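Local atomic coordinates of DNA repair protein RecN (Deinococcus radiodurans, PDB entry 4ABX), a protein that probably takes part in the recombinational repair of DNA double-strand breaks as an SMC-like, ATP-binding protein, of which this chain is the coiled-coil domain. Residues R12-L17 / A160-D165; T39-L44 / R126-L131; S45-I50 / G116-P121. One frame throughout, in Å; residues are numbered along the deposited sequence.

Contact 1: R12-L17 / A160-D165; sequences RQIDLL and AGLEED
Two antiparallel helices pack side by side here, close to both ends of the chain: residues 12-17 of helix 6-27 lie against residues 160-165 of helix 145-169. The short axes come within 9.8 Å at an angle of 147°; the touching side-chain atoms are carbons, and no hydrogen bond joins the two segments. L162 carries the contact. With CG anti to the carbonyl carbon (chi1 -69°) and the chain extended to CD1 at chi2 (-178°), its CD1 reaches the other helix, where it meets the CG of Q13 at 3.4 Å and, crossing at about a right angle, the CD1 of L17 at 3.9 Å. In this way L162 enters between residues of successive turns, as expected of the antiparallel coiled coil that makes up this SMC-like domain of RecN. I14 lies on the other flank of L162; the two side chains slide past each other in opposite directions, the CG1 of I14 resting 3.8 Å from the CB of L162. Beyond it the CD1 of I14 reaches the aliphatic CG of E163 at a loose 4.5 Å. On the same helix I14 also touches L159 and E166, while Q13 and L17 both lean on E158.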
# COMPACT_ATOMS: atom_id res chain seq x y z
N ARG A 12 24.23 -7.48 -65.42
CA ARG A 12 23.41 -7.25 -64.24
C ARG A 12 23.20 -8.54 -63.46
O ARG A 12 23.16 -8.53 -62.23
CB ARG A 12 22.07 -6.59 -64.61
CG ARG A 12 22.22 -5.18 -65.20
CD ARG A 12 20.89 -4.42 -65.25
NE ARG A 12 19.84 -5.17 -65.92
CZ ARG A 12 19.58 -5.11 -67.22
NH1 ARG A 12 20.29 -4.32 -68.02
NH2 ARG A 12 18.59 -5.84 -67.73
N GLN A 13 23.06 -9.66 -64.16
CA GLN A 13 22.87 -10.94 -63.49
C GLN A 13 24.11 -11.33 -62.70
O GLN A 13 24.01 -11.88 -61.60
CB GLN A 13 22.49 -12.03 -64.49
CG GLN A 13 22.19 -13.38 -63.84
CD GLN A 13 20.88 -13.39 -63.08
OE1 GLN A 13 20.53 -14.37 -62.44
NE2 GLN A 13 20.14 -12.29 -63.16
N ILE A 14 25.28 -11.03 -63.25
CA ILE A 14 26.54 -11.25 -62.54
C ILE A 14 26.59 -10.48 -61.21
O ILE A 14 27.01 -11.04 -60.19
CB ILE A 14 27.76 -10.89 -63.41
CG1 ILE A 14 27.93 -11.92 -64.53
CG2 ILE A 14 29.04 -10.80 -62.56
CD1 ILE A 14 29.00 -11.57 -65.55
N ASP A 15 26.17 -9.22 -61.22
CA ASP A 15 26.14 -8.40 -60.01
C ASP A 15 25.15 -8.95 -58.99
O ASP A 15 25.43 -8.99 -57.79
CB ASP A 15 25.77 -6.95 -60.33
CG ASP A 15 26.91 -6.17 -60.96
OD1 ASP A 15 28.08 -6.59 -60.82
OD2 ASP A 15 26.64 -5.13 -61.59
N LEU A 16 23.98 -9.35 -59.47
CA LEU A 16 22.95 -9.94 -58.62
C LEU A 16 23.48 -11.16 -57.86
O LEU A 16 23.38 -11.24 -56.64
CB LEU A 16 21.75 -10.35 -59.48
CG LEU A 16 20.63 -11.16 -58.83
CD1 LEU A 16 20.06 -10.43 -57.62
CD2 LEU A 16 19.53 -11.44 -59.84
N LEU A 17 24.04 -12.10 -58.60
CA LEU A 17 24.49 -13.35 -58.01
C LEU A 17 25.67 -13.13 -57.07
O LEU A 17 25.73 -13.71 -55.98
CB LEU A 17 24.86 -14.36 -59.11
CG LEU A 17 23.72 -14.75 -60.05
CD1 LEU A 17 24.26 -15.42 -61.32
CD2 LEU A 17 22.71 -15.66 -59.34
N ALA A 160 29.72 -18.49 -62.00
CA ALA A 160 30.94 -18.90 -62.69
C ALA A 160 30.71 -19.09 -64.19
O ALA A 160 31.56 -18.74 -65.01
CB ALA A 160 31.50 -20.18 -62.07
N GLY A 161 29.55 -19.64 -64.54
CA GLY A 161 29.22 -19.87 -65.94
C GLY A 161 29.08 -18.57 -66.70
O GLY A 161 29.49 -18.46 -67.86
N LEU A 162 28.50 -17.57 -66.04
CA LEU A 162 28.30 -16.27 -66.68
C LEU A 162 29.62 -15.53 -66.89
O LEU A 162 29.85 -14.94 -67.94
CB LEU A 162 27.32 -15.41 -65.88
CG LEU A 162 25.88 -15.91 -65.90
CD1 LEU A 162 24.96 -14.98 -65.12
CD2 LEU A 162 25.39 -16.07 -67.33
N GLU A 163 30.48 -15.57 -65.88
CA GLU A 163 31.79 -14.95 -65.98
C GLU A 163 32.61 -15.58 -67.11
O GLU A 163 33.33 -14.88 -67.83
CB GLU A 163 32.54 -15.06 -64.65
CG GLU A 163 31.87 -14.30 -63.52
CD GLU A 163 32.60 -14.46 -62.21
OE1 GLU A 163 33.27 -15.49 -62.01
OE2 GLU A 163 32.51 -13.54 -61.37
N GLU A 164 32.49 -16.89 -67.28
CA GLU A 164 33.19 -17.59 -68.35
C GLU A 164 32.66 -17.17 -69.72
O GLU A 164 33.43 -17.01 -70.67
CB GLU A 164 33.09 -19.10 -68.18
CG GLU A 164 33.85 -19.88 -69.24
CD GLU A 164 33.68 -21.38 -69.10
OE1 GLU A 164 34.32 -21.97 -68.20
OE2 GLU A 164 32.91 -21.97 -69.88
N ASP A 165 31.34 -17.01 -69.82
CA ASP A 165 30.72 -16.60 -71.08
C ASP A 165 31.23 -15.23 -71.49
O ASP A 165 31.46 -14.97 -72.68
CB ASP A 165 29.19 -16.57 -70.95
CG ASP A 165 28.60 -17.94 -70.68
OD1 ASP A 165 29.20 -18.94 -71.10
OD2 ASP A 165 27.52 -18.00 -70.04

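Contact 2: T39-L44 / R126-L131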
# COMPACT_ATOMS: atom_id res chain seq x y z
N THR A 39 17.54 -23.05 -27.71
CA THR A 39 17.64 -23.55 -26.34
C THR A 39 18.28 -22.51 -25.42
O THR A 39 17.81 -22.27 -24.31
CB THR A 39 18.44 -24.87 -26.30
OG1 THR A 39 17.64 -25.92 -26.87
CG2 THR A 39 18.81 -25.24 -24.88
N GLU A 40 19.34 -21.87 -25.90
CA GLU A 40 20.04 -20.85 -25.13
C GLU A 40 19.20 -19.56 -24.99
O GLU A 40 19.22 -18.91 -23.95
CB GLU A 40 21.41 -20.56 -25.76
CG GLU A 40 22.30 -19.63 -24.97
CD GLU A 40 22.85 -20.24 -23.69
OE1 GLU A 40 22.41 -21.34 -23.28
OE2 GLU A 40 23.73 -19.60 -23.08
N LEU A 41 18.46 -19.21 -26.04
CA LEU A 41 17.52 -18.09 -25.99
C LEU A 41 16.48 -18.24 -24.87
O LEU A 41 16.20 -17.30 -24.11
CB LEU A 41 16.80 -17.93 -27.33
CG LEU A 41 15.77 -16.80 -27.40
CD1 LEU A 41 16.46 -15.46 -27.27
CD2 LEU A 41 14.95 -16.87 -28.68
N SER A 42 15.89 -19.43 -24.78
CA SER A 42 14.90 -19.70 -23.74
C SER A 42 15.55 -19.64 -22.36
O SER A 42 15.00 -19.07 -21.42
CB SER A 42 14.25 -21.07 -23.93
OG SER A 42 13.50 -21.10 -25.13
N ARG A 43 16.73 -20.26 -22.23
CA ARG A 43 17.43 -20.28 -20.96
C ARG A 43 17.70 -18.87 -20.45
O ARG A 43 17.45 -18.57 -19.29
CB ARG A 43 18.75 -21.06 -21.06
CG ARG A 43 19.46 -21.24 -19.71
CD ARG A 43 20.83 -21.89 -19.86
NE ARG A 43 21.81 -21.01 -20.51
CZ ARG A 43 22.51 -20.07 -19.88
NH1 ARG A 43 22.35 -19.88 -18.57
NH2 ARG A 43 23.37 -19.32 -20.55
N LEU A 44 18.22 -18.01 -21.33
CA LEU A 44 18.57 -16.65 -20.96
C LEU A 44 17.34 -15.76 -20.77
O LEU A 44 17.30 -14.92 -19.86
CB LEU A 44 19.51 -16.02 -21.99
CG LEU A 44 20.94 -16.58 -22.03
CD1 LEU A 44 21.61 -16.28 -23.37
CD2 LEU A 44 21.77 -16.02 -20.88
N ARG A 126 23.28 -11.26 -27.97
CA ARG A 126 24.10 -11.86 -29.00
C ARG A 126 23.41 -13.07 -29.63
O ARG A 126 23.53 -13.31 -30.83
CB ARG A 126 25.47 -12.24 -28.44
CG ARG A 126 26.32 -11.04 -28.07
CD ARG A 126 27.78 -11.42 -27.85
NE ARG A 126 27.95 -12.32 -26.72
CZ ARG A 126 28.12 -11.92 -25.47
NH1 ARG A 126 28.14 -10.62 -25.18
NH2 ARG A 126 28.28 -12.81 -24.49
N VAL A 127 22.68 -13.83 -28.81
CA VAL A 127 21.91 -14.96 -29.30
C VAL A 127 20.81 -14.48 -30.23
O VAL A 127 20.56 -15.08 -31.27
CB VAL A 127 21.29 -15.76 -28.15
CG1 VAL A 127 20.23 -16.71 -28.66
CG2 VAL A 127 22.37 -16.52 -27.39
N GLU A 128 20.14 -13.39 -29.83
CA GLU A 128 19.09 -12.82 -30.66
C GLU A 128 19.64 -12.27 -31.97
O GLU A 128 19.02 -12.43 -33.02
CB GLU A 128 18.34 -11.72 -29.89
CG GLU A 128 17.62 -12.21 -28.64
CD GLU A 128 16.63 -11.20 -28.09
OE1 GLU A 128 15.61 -10.93 -28.77
OE2 GLU A 128 16.87 -10.67 -26.99
N ALA A 129 20.81 -11.63 -31.90
CA ALA A 129 21.44 -11.08 -33.09
C ALA A 129 21.78 -12.17 -34.12
O ALA A 129 21.62 -11.96 -35.32
CB ALA A 129 22.69 -10.29 -32.72
N ARG A 130 22.23 -13.33 -33.65
CA ARG A 130 22.54 -14.44 -34.55
C ARG A 130 21.26 -14.98 -35.18
O ARG A 130 21.20 -15.23 -36.39
CB ARG A 130 23.29 -15.56 -33.82
CG ARG A 130 23.70 -16.74 -34.73
CD ARG A 130 24.72 -16.31 -35.80
NE ARG A 130 25.09 -17.41 -36.69
CZ ARG A 130 25.76 -17.24 -37.83
NH1 ARG A 130 26.13 -16.03 -38.22
NH2 ARG A 130 26.06 -18.29 -38.59
N LEU A 131 20.24 -15.17 -34.35
CA LEU A 131 18.95 -15.68 -34.81
C LEU A 131 18.32 -14.73 -35.82
O LEU A 131 17.68 -15.16 -36.79
CB LEU A 131 18.02 -15.90 -33.62
CG LEU A 131 18.36 -17.10 -32.74
CD1 LEU A 131 17.54 -17.10 -31.45
CD2 LEU A 131 18.17 -18.39 -33.52
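V127 and L41 fit together as two branched knobs where helix 33-63 crosses helix 121-141, the short axes running antiparallel at 145° and 9.8 Å apart. The two methyls of V127 straddle the surface of the facing helix: CG1, anti to its own backbone N, sits 3.9 Å from the CB of L41, while CG2 dips between E40 and L44, against the CG of E40 at 3.9 Å and the CD1 of L44. L41 answers with a fork. Its CG is anti to the backbone N (chi1 179°), and its two methyls fill the hollow between V127, E128, L131 and L124, CD1 lying crosswise over the CG of E128 at 3.7 Å and CD2 meeting the CD1 of L131 obliquely at 3.8 Å. L44 also touches L124. E40 plays a double part. Its CG, anti to the backbone N, lies on V127; the bend at chi2 (71°) then turns the carboxylate to R43 of its own helix, which grips it side-on: NE bonds OE1 at 2.9 Å and NH2 bonds OE2 at 2.6 Å, both nearly straight and in the guanidinium plane, but from above the carboxylate plane. An alanine at E40 would remove the CG packed on V127 and would probably leave the guanidinium of R43 less firmly held. The side-chain atoms that meet across the segments are all carbon, so between these two segments the fit is apolar; farther along, the R130-E33 salt bridge joins the same helices.

Contact 3: S45-I50 / G116-P121; sequences SNLHTI and GSAADP
An ST turn at S117 shapes the loop that leaves helix 87-115, and the loop lies against helix 33-63 just before helix 121-141 begins. The OG of S117 accepts a hydrogen bond from the backbone N of A119, two residues on, at 2.8 Å and 158°; with alanines at A118 and A119, the folded loop presents mostly backbone and methyl groups to its neighbour. L47 is the residue that meets them. With its CG anti to the carbonyl carbon (chi1 -70°) and chi2 extended (176°), its CD1 reaches the carbonyl O of A118 at 3.5 Å, with the CB of A118 a little farther off. Nearer the helix, the CB of L47 rests 3.9 Å from the CA of A119 and 4.1 Å from its CB. The backbones therefore come close, L47 and A119 having their CA atoms 4.9 Å apart. No direct hydrogen bond crosses the contact, but one water spans it: it donates to the carbonyl O of L47 at 2.9 Å and is hydrogen-bonded to the OG of S117 at 2.7 Å. That hydroxyl thus serves both the turn and the bridge to the helix. Here the two-stranded helical arm is interrupted on one side: the long helix 33-63 runs on unbroken, while facing it the chain is broken into helix 87-115 and helix 121-141, joined by this loop. D120 is the N-cap of helix 121-141; its CB points away from residues 45-50, and its OD1 accepts from the backbone N of A123. On another part of the 45-50 surface, N46, T49 and I50 pack on Y85, A81 and D86 of the second subunit.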
# COMPACT_ATOMS: atom_id res chain seq x y z
N SER A 45 16.35 -15.92 -21.64
CA SER A 45 15.13 -15.14 -21.51
C SER A 45 14.46 -15.46 -20.18
O SER A 45 14.00 -14.56 -19.47
CB SER A 45 14.17 -15.42 -22.67
OG SER A 45 13.00 -14.63 -22.55
N ASN A 46 14.41 -16.74 -19.83
CA ASN A 46 13.82 -17.14 -18.55
C ASN A 46 14.54 -16.56 -17.34
O ASN A 46 13.89 -16.16 -16.37
CB ASN A 46 13.70 -18.66 -18.45
CG ASN A 46 12.66 -19.21 -19.39
OD1 ASN A 46 12.01 -18.46 -20.11
ND2 ASN A 46 12.49 -20.53 -19.38
N LEU A 47 15.87 -16.50 -17.40
CA LEU A 47 16.64 -15.87 -16.33
C LEU A 47 16.29 -14.39 -16.23
O LEU A 47 16.21 -13.83 -15.14
CB LEU A 47 18.14 -16.06 -16.53
CG LEU A 47 18.70 -17.48 -16.33
CD1 LEU A 47 20.18 -17.52 -16.66
CD2 LEU A 47 18.46 -17.96 -14.91
N HIS A 48 16.07 -13.75 -17.38
CA HIS A 48 15.66 -12.35 -17.40
C HIS A 48 14.30 -12.15 -16.74
O HIS A 48 14.10 -11.22 -15.97
CB HIS A 48 15.61 -11.83 -18.83
CG HIS A 48 15.09 -10.43 -18.94
ND1 HIS A 48 15.78 -9.34 -18.46
CD2 HIS A 48 13.94 -9.94 -19.47
CE1 HIS A 48 15.08 -8.24 -18.69
NE2 HIS A 48 13.97 -8.58 -19.30
N THR A 49 13.36 -13.03 -17.07
CA THR A 49 12.03 -12.97 -16.49
C THR A 49 12.06 -13.08 -14.97
O THR A 49 11.40 -12.30 -14.27
CB THR A 49 11.14 -14.09 -17.07
OG1 THR A 49 10.95 -13.85 -18.46
CG2 THR A 49 9.79 -14.12 -16.36
N ILE A 50 12.84 -14.03 -14.47
CA ILE A 50 13.00 -14.24 -13.03
C ILE A 50 13.56 -13.00 -12.34
O ILE A 50 13.07 -12.59 -11.29
CB ILE A 50 13.94 -15.45 -12.75
CG1 ILE A 50 13.33 -16.74 -13.29
CG2 ILE A 50 14.21 -15.59 -11.26
CD1 ILE A 50 14.28 -17.92 -13.29
N GLY A 116 21.57 -12.04 -7.11
CA GLY A 116 22.34 -13.25 -7.39
C GLY A 116 22.06 -13.86 -8.75
O GLY A 116 22.59 -14.92 -9.09
N SER A 117 21.23 -13.18 -9.53
CA SER A 117 20.81 -13.67 -10.84
C SER A 117 21.98 -14.02 -11.75
O SER A 117 23.00 -13.33 -11.77
CB SER A 117 19.93 -12.63 -11.54
OG SER A 117 19.72 -12.96 -12.90
N ALA A 118 21.83 -15.10 -12.50
CA ALA A 118 22.80 -15.48 -13.52
C ALA A 118 22.36 -14.97 -14.89
O ALA A 118 22.88 -15.40 -15.92
CB ALA A 118 22.97 -16.99 -13.55
N ALA A 119 21.40 -14.05 -14.90
CA ALA A 119 20.95 -13.45 -16.15
C ALA A 119 22.14 -12.80 -16.83
O ALA A 119 23.01 -12.22 -16.17
CB ALA A 119 19.85 -12.42 -15.89
N ASP A 120 22.19 -12.90 -18.15
CA ASP A 120 23.29 -12.36 -18.93
C ASP A 120 22.74 -11.60 -20.13
O ASP A 120 22.57 -12.16 -21.20
CB ASP A 120 24.20 -13.50 -19.40
CG ASP A 120 25.50 -12.99 -19.99
OD1 ASP A 120 25.61 -11.78 -20.26
OD2 ASP A 120 26.42 -13.82 -20.18
N PRO A 121 22.45 -10.31 -19.94
CA PRO A 121 21.90 -9.46 -20.99
C PRO A 121 22.80 -9.42 -22.22
O PRO A 121 22.30 -9.30 -23.34
CB PRO A 121 21.84 -8.08 -20.34
CG PRO A 121 21.73 -8.37 -18.88
CD PRO A 121 22.56 -9.59 -18.66
O HOH W 1 17.55 -14.50 -12.71

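All three contacts are nested along the chain: contact 3 lies inside the loop closed by contact 2, and contact 2 inside the one closed by contact 1, as in a long antiparallel hairpin. Contacts 2 and 3 are neighbours on helix 33-63, their centres 12 Å apart, and they touch where the CD2 of L44 packs on the CB of D120 at 3.8 Å. Contact 1 lies some 37 Å from contact 2 and 49 Å from contact 3 between centres, on helices 6-27 and 145-169, which adjoin helices 33-63 and 121-141 in sequence. The domain is thus an elongated, segmented arm, paired at its terminal end and again midway, where contact 3 also borders the second subunit.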